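Local coordinates for oxysterol-binding protein homolog 1 (Saccharomyces cerevisiae, PDB 5H28) that carries sterols and other lipids between membranes, its ankyrin repeat domain, the part in this crystal, targeting it to the nucleus-vacuole junction by binding Nvj1, at residues 150-154 / 162-167; 185-191 / 216-222. One frame throughout, in Å; residues are numbered along the deposited sequence.

Contact 1. Residues 150-154 / 162-167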
ATOM      1  N   GLU A 150       2.340  -4.206 -13.132  1.00  6.23           N
ATOM      2  CA  GLU A 150       3.563  -4.500 -12.388  1.00  5.55           C
ATOM      3  C   GLU A 150       3.526  -5.920 -11.828  1.00  5.64           C
ATOM      4  O   GLU A 150       4.516  -6.652 -11.884  1.00  6.06           O
ATOM      5  CB  GLU A 150       3.753  -3.506 -11.238  1.00  6.96           C
ATOM      6  CG  GLU A 150       5.106  -3.649 -10.559  1.00  5.91           C
ATOM      7  CD  GLU A 150       5.362  -2.624  -9.463  1.00  9.09           C
ATOM      8  OE1 GLU A 150       6.505  -2.580  -8.954  1.00  9.05           O
ATOM      9  OE2 GLU A 150       4.435  -1.869  -9.107  1.00 11.29           O
ATOM     10  N   PHE A 151       2.375  -6.305 -11.288  1.00  5.66           N
ATOM     11  CA  PHE A 151       2.210  -7.637 -10.725  1.00  6.22           C
ATOM     12  C   PHE A 151       2.371  -8.696 -11.820  1.00  5.99           C
ATOM     13  O   PHE A 151       3.070  -9.697 -11.620  1.00  5.80           O
ATOM     14  CB  PHE A 151       0.838  -7.739 -10.044  1.00  5.48           C
ATOM     15  CG  PHE A 151       0.630  -9.002  -9.257  1.00  4.46           C
ATOM     16  CD1 PHE A 151       1.546  -9.405  -8.286  1.00  5.92           C
ATOM     17  CD2 PHE A 151      -0.512  -9.771  -9.454  1.00  6.26           C
ATOM     18  CE1 PHE A 151       1.322 -10.560  -7.523  1.00  7.61           C
ATOM     19  CE2 PHE A 151      -0.745 -10.928  -8.697  1.00  6.18           C
ATOM     20  CZ  PHE A 151       0.172 -11.323  -7.731  1.00  6.58           C
ATOM     21  N   ARG A 152       1.749  -8.469 -12.980  1.00  5.13           N
ATOM     22  CA  ARG A 152       1.857  -9.413 -14.100  1.00  5.79           C
ATOM     23  C   ARG A 152       3.303  -9.557 -14.553  1.00  5.54           C
ATOM     24  O   ARG A 152       3.764 -10.659 -14.847  1.00  7.41           O
ATOM     25  CB  ARG A 152       1.020  -8.955 -15.302  1.00  6.32           C
ATOM     26  CG  ARG A 152      -0.496  -8.980 -15.098  1.00  6.64           C
ATOM     27  CD  ARG A 152      -1.229  -8.954 -16.443  1.00  6.83           C
ATOM     28  NE  ARG A 152      -0.914  -7.773 -17.252  1.00  7.73           N
ATOM     29  CZ  ARG A 152      -1.468  -6.572 -17.101  1.00  7.32           C
ATOM     30  NH1 ARG A 152      -1.108  -5.573 -17.895  1.00  8.57           N
ATOM     31  NH2 ARG A 152      -2.383  -6.359 -16.163  1.00  6.65           N
ATOM     32  N   THR A 153       4.016  -8.439 -14.624  1.00  5.79           N
ATOM     33  CA  THR A 153       5.410  -8.474 -15.046  1.00  6.44           C
ATOM     34  C   THR A 153       6.218  -9.316 -14.072  1.00  6.39           C
ATOM     35  O   THR A 153       6.984 -10.196 -14.479  1.00  6.43           O
ATOM     36  CB  THR A 153       6.006  -7.060 -15.100  1.00  6.50           C
ATOM     37  OG1 THR A 153       5.307  -6.290 -16.084  1.00  7.41           O
ATOM     38  CG2 THR A 153       7.486  -7.114 -15.467  1.00  8.97           C
ATOM     39  N   ALA A 154       6.024  -9.057 -12.782  1.00  6.17           N
ATOM     40  CA  ALA A 154       6.750  -9.774 -11.747  1.00  5.69           C
ATOM     41  C   ALA A 154       6.441 -11.267 -11.711  1.00  6.33           C
ATOM     42  O   ALA A 154       7.366 -12.080 -11.606  1.00  8.17           O
ATOM     43  CB  ALA A 154       6.476  -9.145 -10.389  1.00  6.96           C
ATOM     44  N   HIS A 162      10.833  -8.997  -6.773  1.00 11.59           N
ATOM     45  CA  HIS A 162       9.884  -7.965  -7.179  1.00  9.62           C
ATOM     46  C   HIS A 162       8.506  -8.255  -6.579  1.00  9.18           C
ATOM     47  O   HIS A 162       7.837  -7.349  -6.084  1.00  9.74           O
ATOM     48  CB  HIS A 162       9.798  -7.909  -8.705  1.00  9.82           C
ATOM     49  CG  HIS A 162       9.106  -6.691  -9.235  1.00  8.75           C
ATOM     50  ND1 HIS A 162       8.969  -6.446 -10.585  1.00  8.15           N
ATOM     51  CD2 HIS A 162       8.499  -5.657  -8.603  1.00  7.78           C
ATOM     52  CE1 HIS A 162       8.306  -5.317 -10.761  1.00  8.35           C
ATOM     53  NE2 HIS A 162       8.010  -4.819  -9.575  1.00  8.80           N
ATOM     54  N   LEU A 163       8.083  -9.518  -6.618  1.00  9.21           N
ATOM     55  CA  LEU A 163       6.787  -9.897  -6.057  1.00  7.51           C
ATOM     56  C   LEU A 163       6.708  -9.563  -4.571  1.00  8.52           C
ATOM     57  O   LEU A 163       5.670  -9.122  -4.087  1.00  9.77           O
ATOM     58  CB  LEU A 163       6.533 -11.393  -6.253  1.00  9.65           C
ATOM     59  CG  LEU A 163       6.179 -11.843  -7.671  1.00 10.55           C
ATOM     60  CD1 LEU A 163       6.236 -13.361  -7.753  1.00 10.62           C
ATOM     61  CD2 LEU A 163       4.792 -11.340  -8.034  1.00  9.53           C
ATOM     62  N   GLU A 164       7.809  -9.779  -3.855  1.00  9.79           N
ATOM     63  CA  GLU A 164       7.855  -9.483  -2.427  1.00 11.38           C
ATOM     64  C   GLU A 164       7.591  -7.997  -2.190  1.00 10.68           C
ATOM     65  O   GLU A 164       6.824  -7.627  -1.303  1.00 11.85           O
ATOM     66  CB  GLU A 164       9.222  -9.853  -1.847  1.00 12.48           C
ATOM     67  CG  GLU A 164       9.500 -11.345  -1.708  1.00 19.61           C
ATOM     68  CD  GLU A 164       8.652 -12.010  -0.638  1.00 22.34           C
ATOM     69  OE1 GLU A 164       8.424 -11.386   0.419  1.00 27.19           O
ATOM     70  OE2 GLU A 164       8.225 -13.165  -0.848  1.00 26.97           O
ATOM     71  N   SER A 165       8.231  -7.149  -2.990  1.00 10.19           N
ATOM     72  CA  SER A 165       8.061  -5.703  -2.862  1.00 10.30           C
ATOM     73  C   SER A 165       6.637  -5.255  -3.191  1.00 10.47           C
ATOM     74  O   SER A 165       6.106  -4.331  -2.572  1.00 11.57           O
ATOM     75  CB  SER A 165       9.052  -4.971  -3.771  1.00 10.37           C
ATOM     76  OG  SER A 165      10.376  -5.058  -3.267  1.00 15.20           O
ATOM     77  N   ILE A 166       6.016  -5.908  -4.167  1.00 10.25           N
ATOM     78  CA  ILE A 166       4.661  -5.551  -4.562  1.00  9.78           C
ATOM     79  C   ILE A 166       3.629  -5.902  -3.499  1.00 10.09           C
ATOM     80  O   ILE A 166       2.806  -5.069  -3.129  1.00 10.39           O
ATOM     81  CB  ILE A 166       4.264  -6.244  -5.880  1.00  8.86           C
ATOM     82  CG1 ILE A 166       5.163  -5.750  -7.014  1.00  9.47           C
ATOM     83  CG2 ILE A 166       2.799  -5.961  -6.209  1.00  9.80           C
ATOM     84  CD1 ILE A 166       5.045  -6.575  -8.271  1.00  8.69           C
ATOM     85  N   LEU A 167       3.676  -7.130  -2.997  1.00 11.06           N
ATOM     86  CA  LEU A 167       2.700  -7.546  -2.001  1.00 11.97           C
ATOM     87  C   LEU A 167       2.938  -7.006  -0.595  1.00 11.86           C
ATOM     88  O   LEU A 167       2.024  -7.018   0.231  1.00 14.11           O
ATOM     89  CB  LEU A 167       2.590  -9.075  -1.975  1.00 13.34           C
ATOM     90  CG  LEU A 167       2.100  -9.688  -3.296  1.00 14.82           C
ATOM     91  CD1 LEU A 167       1.782 -11.156  -3.100  1.00 16.30           C
ATOM     92  CD2 LEU A 167       0.858  -8.954  -3.778  1.00 16.26           C
TER
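His162 starts the contact at its polar end. Its NE2 donates a nearly straight hydrogen bond to Glu150 OE1 (2.8 Å). The extended t,t side chain of Glu150 reaches the edge of the imidazole, while Ala154 CB lies over one ring face in a CH-pi contact, 4.0 Å from the ring centroid. At the next residue the contact becomes apolar. Leu163 CD2 sits 3.6 Å from both Ala154 CB and Phe151 CE1. The small Ala154 lets the backbones come close here, with CA atoms of Ala154 and Leu163 5.7 Å apart. The two helices form an antiparallel hairpin; the axes of segments 150-154 and 162-167 come within 9.5 Å, at 154° between their N-to-C directions. They belong to the helical stack of the ankyrin domain. Ile166 fills the gap between the helices: its CD1 is 3.6 Å from Ala154 CB and 3.7 Å from Glu150 CG, and its CG2 is 4.2 Å from Phe151 CD1. Leu167 CD2 approaches Phe151 CE1 at 4.1 Å. Leu163 and Leu167 also touch Trp204.

Contact 2. Residues 185-191 / 216-222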
ATOM      1  N   THR A 185      -6.230  -9.273 -18.701  1.00 13.67           N
ATOM      2  CA  THR A 185      -6.407 -10.651 -19.145  1.00 12.08           C
ATOM      3  C   THR A 185      -7.690 -11.276 -18.617  1.00 11.52           C
ATOM      4  O   THR A 185      -8.230 -12.209 -19.215  1.00 13.47           O
ATOM      5  CB  THR A 185      -5.246 -11.540 -18.674  1.00 11.61           C
ATOM      6  OG1 THR A 185      -5.312 -11.686 -17.247  1.00 11.30           O
ATOM      7  CG2 THR A 185      -3.914 -10.922 -19.052  1.00 10.70           C
ATOM      8  N   GLY A 186      -8.167 -10.766 -17.488  1.00 11.27           N
ATOM      9  CA  GLY A 186      -9.368 -11.309 -16.885  1.00 11.52           C
ATOM     10  C   GLY A 186      -9.070 -12.570 -16.089  1.00 11.10           C
ATOM     11  O   GLY A 186      -9.964 -13.148 -15.476  1.00 10.99           O
ATOM     12  N   ASP A 187      -7.807 -12.989 -16.082  1.00  8.97           N
ATOM     13  CA  ASP A 187      -7.404 -14.197 -15.370  1.00  8.34           C
ATOM     14  C   ASP A 187      -7.005 -13.951 -13.919  1.00  8.17           C
ATOM     15  O   ASP A 187      -6.686 -12.831 -13.527  1.00  7.46           O
ATOM     16  CB  ASP A 187      -6.234 -14.885 -16.087  1.00 10.78           C
ATOM     17  CG  ASP A 187      -6.569 -15.291 -17.511  1.00 11.73           C
ATOM     18  OD1 ASP A 187      -7.716 -15.712 -17.768  1.00 14.74           O
ATOM     19  OD2 ASP A 187      -5.669 -15.205 -18.371  1.00 16.14           O
ATOM     20  N   THR A 188      -7.027 -15.025 -13.134  1.00  6.82           N
ATOM     21  CA  THR A 188      -6.665 -14.991 -11.723  1.00  7.45           C
ATOM     22  C   THR A 188      -5.323 -15.716 -11.612  1.00  6.83           C
ATOM     23  O   THR A 188      -5.141 -16.811 -12.154  1.00  6.98           O
ATOM     24  CB  THR A 188      -7.764 -15.656 -10.885  1.00  9.06           C
ATOM     25  OG1 THR A 188      -8.998 -14.965 -11.119  1.00 12.65           O
ATOM     26  CG2 THR A 188      -7.433 -15.587  -9.403  1.00 10.51           C
ATOM     27  N   VAL A 189      -4.388 -15.104 -10.895  1.00  6.39           N
ATOM     28  CA  VAL A 189      -3.033 -15.625 -10.812  1.00  6.41           C
ATOM     29  C   VAL A 189      -2.810 -17.061 -10.339  1.00  6.09           C
ATOM     30  O   VAL A 189      -2.058 -17.799 -10.975  1.00  7.09           O
ATOM     31  CB  VAL A 189      -2.133 -14.637 -10.021  1.00  7.53           C
ATOM     32  CG1 VAL A 189      -2.503 -14.628  -8.555  1.00  9.08           C
ATOM     33  CG2 VAL A 189      -0.666 -14.986 -10.233  1.00  8.60           C
ATOM     34  N   LEU A 190      -3.441 -17.478  -9.248  1.00  5.54           N
ATOM     35  CA  LEU A 190      -3.239 -18.850  -8.788  1.00  6.08           C
ATOM     36  C   LEU A 190      -3.637 -19.835  -9.885  1.00  7.55           C
ATOM     37  O   LEU A 190      -2.884 -20.758 -10.202  1.00  6.42           O
ATOM     38  CB  LEU A 190      -4.042 -19.130  -7.508  1.00  6.10           C
ATOM     39  CG  LEU A 190      -3.931 -20.555  -6.950  1.00  6.64           C
ATOM     40  CD1 LEU A 190      -2.460 -20.955  -6.815  1.00  8.18           C
ATOM     41  CD2 LEU A 190      -4.652 -20.638  -5.602  1.00  9.46           C
ATOM     42  N   HIS A 191      -4.815 -19.629 -10.468  1.00  7.03           N
ATOM     43  CA  HIS A 191      -5.302 -20.502 -11.529  1.00  7.26           C
ATOM     44  C   HIS A 191      -4.301 -20.607 -12.675  1.00  6.65           C
ATOM     45  O   HIS A 191      -4.040 -21.699 -13.185  1.00  5.91           O
ATOM     46  CB  HIS A 191      -6.639 -19.986 -12.061  1.00  7.13           C
ATOM     47  CG  HIS A 191      -7.676 -19.805 -10.997  1.00  7.88           C
ATOM     48  ND1 HIS A 191      -7.512 -18.933  -9.943  1.00  7.86           N
ATOM     49  CD2 HIS A 191      -8.887 -20.387 -10.822  1.00  8.60           C
ATOM     50  CE1 HIS A 191      -8.578 -18.985  -9.163  1.00  8.42           C
ATOM     51  NE2 HIS A 191      -9.426 -19.860  -9.673  1.00  9.23           N
ATOM     52  N   ASP A 216     -12.283 -18.405 -11.046  1.00  9.56           N
ATOM     53  CA  ASP A 216     -11.849 -17.416 -12.025  1.00  9.63           C
ATOM     54  C   ASP A 216     -12.985 -17.030 -12.969  1.00 10.20           C
ATOM     55  O   ASP A 216     -14.135 -17.414 -12.750  1.00 12.12           O
ATOM     56  CB  ASP A 216     -10.626 -17.918 -12.811  1.00 10.28           C
ATOM     57  CG  ASP A 216     -10.942 -19.075 -13.748  1.00 11.67           C
ATOM     58  OD1 ASP A 216     -12.115 -19.484 -13.869  1.00 11.39           O
ATOM     59  OD2 ASP A 216      -9.989 -19.577 -14.379  1.00 14.67           O
ATOM     60  N   ARG A 217     -12.665 -16.274 -14.014  1.00 10.33           N
ATOM     61  CA  ARG A 217     -13.675 -15.817 -14.960  1.00 11.21           C
ATOM     62  C   ARG A 217     -14.445 -16.937 -15.647  1.00 13.46           C
ATOM     63  O   ARG A 217     -15.557 -16.718 -16.129  1.00 15.21           O
ATOM     64  CB  ARG A 217     -13.043 -14.896 -16.011  1.00 11.29           C
ATOM     65  CG  ARG A 217     -12.011 -15.542 -16.917  1.00 13.36           C
ATOM     66  CD  ARG A 217     -11.431 -14.499 -17.864  1.00 15.15           C
ATOM     67  NE  ARG A 217     -10.335 -15.012 -18.681  1.00 17.18           N
ATOM     68  CZ  ARG A 217     -10.490 -15.717 -19.798  1.00 20.31           C
ATOM     69  NH1 ARG A 217     -11.703 -16.003 -20.248  1.00 20.34           N
ATOM     70  NH2 ARG A 217      -9.423 -16.141 -20.464  1.00 21.23           N
ATOM     71  N   LYS A 218     -13.861 -18.129 -15.688  1.00 13.19           N
ATOM     72  CA  LYS A 218     -14.521 -19.268 -16.316  1.00 16.42           C
ATOM     73  C   LYS A 218     -15.272 -20.082 -15.270  1.00 16.70           C
ATOM     74  O   LYS A 218     -15.787 -21.162 -15.561  1.00 20.03           O
ATOM     75  CB  LYS A 218     -13.492 -20.144 -17.029  1.00 18.42           C
ATOM     76  CG  LYS A 218     -12.730 -19.411 -18.118  1.00 22.73           C
ATOM     77  CD  LYS A 218     -11.761 -20.332 -18.830  1.00 25.05           C
ATOM     78  CE  LYS A 218     -10.997 -19.589 -19.910  1.00 26.94           C
ATOM     79  NZ  LYS A 218     -10.050 -20.488 -20.628  1.00 30.29           N
ATOM     80  N   GLY A 219     -15.333 -19.547 -14.053  1.00 15.53           N
ATOM     81  CA  GLY A 219     -16.025 -20.217 -12.964  1.00 14.78           C
ATOM     82  C   GLY A 219     -15.283 -21.414 -12.403  1.00 13.73           C
ATOM     83  O   GLY A 219     -15.841 -22.191 -11.626  1.00 15.78           O
ATOM     84  N   LYS A 220     -14.015 -21.555 -12.775  1.00 11.95           N
ATOM     85  CA  LYS A 220     -13.203 -22.680 -12.326  1.00 10.53           C
ATOM     86  C   LYS A 220     -12.412 -22.457 -11.044  1.00  9.18           C
ATOM     87  O   LYS A 220     -11.884 -21.368 -10.799  1.00  8.76           O
ATOM     88  CB  LYS A 220     -12.224 -23.084 -13.431  1.00 13.70           C
ATOM     89  CG  LYS A 220     -12.871 -23.796 -14.598  1.00 16.29           C
ATOM     90  CD  LYS A 220     -13.264 -25.207 -14.198  1.00 18.96           C
ATOM     91  CE  LYS A 220     -14.172 -25.843 -15.230  1.00 21.81           C
ATOM     92  NZ  LYS A 220     -15.452 -25.094 -15.323  1.00 24.78           N
ATOM     93  N   LEU A 221     -12.346 -23.504 -10.227  1.00  8.93           N
ATOM     94  CA  LEU A 221     -11.579 -23.475  -8.990  1.00  9.10           C
ATOM     95  C   LEU A 221     -10.177 -23.914  -9.387  1.00  8.75           C
ATOM     96  O   LEU A 221     -10.008 -24.629 -10.375  1.00  9.34           O
ATOM     97  CB  LEU A 221     -12.129 -24.481  -7.976  1.00  9.37           C
ATOM     98  CG  LEU A 221     -13.512 -24.261  -7.364  1.00 10.22           C
ATOM     99  CD1 LEU A 221     -13.919 -25.499  -6.580  1.00 11.61           C
ATOM    100  CD2 LEU A 221     -13.487 -23.036  -6.462  1.00  8.76           C
ATOM    101  N   PRO A 222      -9.153 -23.495  -8.633  1.00  7.77           N
ATOM    102  CA  PRO A 222      -7.787 -23.901  -8.972  1.00  8.49           C
ATOM    103  C   PRO A 222      -7.631 -25.423  -9.092  1.00  9.33           C
ATOM    104  O   PRO A 222      -6.968 -25.918 -10.005  1.00  9.30           O
ATOM    105  CB  PRO A 222      -6.964 -23.328  -7.821  1.00  9.15           C
ATOM    106  CG  PRO A 222      -7.710 -22.078  -7.468  1.00  8.94           C
ATOM    107  CD  PRO A 222      -9.157 -22.527  -7.519  1.00  8.72           C
TER
HETATM  108  O   HOH W   1      -7.032 -14.309 -20.825  1.00 53.27           O
HETATM  109  O   HOH W   2     -10.342 -14.897 -13.528  1.00 11.68           O
HETATM  110  O   HOH W   3      -9.081 -17.910 -17.135  1.00 18.74           O
HETATM  111  O   HOH W   4      -7.726 -17.549 -14.427  1.00 11.88           O
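His191 presents both ring faces to the 216-222 segment. Pro222 CG lies over one face, 3.7 Å from the ring centroid, and Asp216 CB over the opposite face, at 3.9 Å. Both are CH-pi contacts. His191 NE2 is hydrogen-bonded to the backbone O of Lys214, just before the segment. Beside the ring, Leu190 CD2 packs against Pro222 CG at 3.9 Å.

The loop carries its own internal order. Asp216 to Gly219 is a type I beta turn, closed by Gly219 N to Asp216 O (2.8 Å). Asp216 OD1 accepts from Lys218 N (2.9 Å), which makes an Asx turn, and from Lys220 N (3.0 Å). Thr188 to His191 (Thr-Val-Leu-His) is a variant of the ankyrin TPLH motif, which leads into the first helix of a repeat. Here it enters helix 189-196 of the predicted third repeat. Thr188 holds the N-cap position, but its side chain makes no capping bond. The contact joins this repeat start to the loop that follows the repeat's helix pair.

At the outer end the link is polar. Arg217 NE forms a salt bridge with Asp187 OD1 (2.9 Å), and Arg217 NH2 adds a weak bond to the same oxygen (3.2 Å). Gly186 has a positive phi, and a CB there would crowd Arg217 CD. An ST turn, Asp187 N to Thr185 OG1 (3.0 Å), shapes the approach. Water 2 joins Gly186 O (2.6 Å), Thr188 OG1 (2.8 Å) and Arg217 N (2.7 Å). Water 4 accepts from Thr188 N (2.9 Å) and lies 3.0 Å from Asp216 OD2.

Contact 1 closes along the chain before contact 2 opens. Their centres are about 18 Å apart, on the same side of the chain's centre. Contact 1 pairs helix 130-156 with helix 160-167. Contact 2 pairs the start of helix 189-196 with the loop between helices 199-207 and 241-256. The two meet directly: Phe151 CE2 is 4.1 Å from Val189 CG1, and Arg152 CD is 4.2 Å from Thr185 CG2. Helix 199-207 also bridges them, touching Leu163 and Leu167 from contact 1 and Val189 and Leu190 from contact 2. The helix pair of contact 1 packs against the predicted third repeat, consistent with the stacking of helix pairs in ankyrin domains, continuing the elongated helical domain required for targeting.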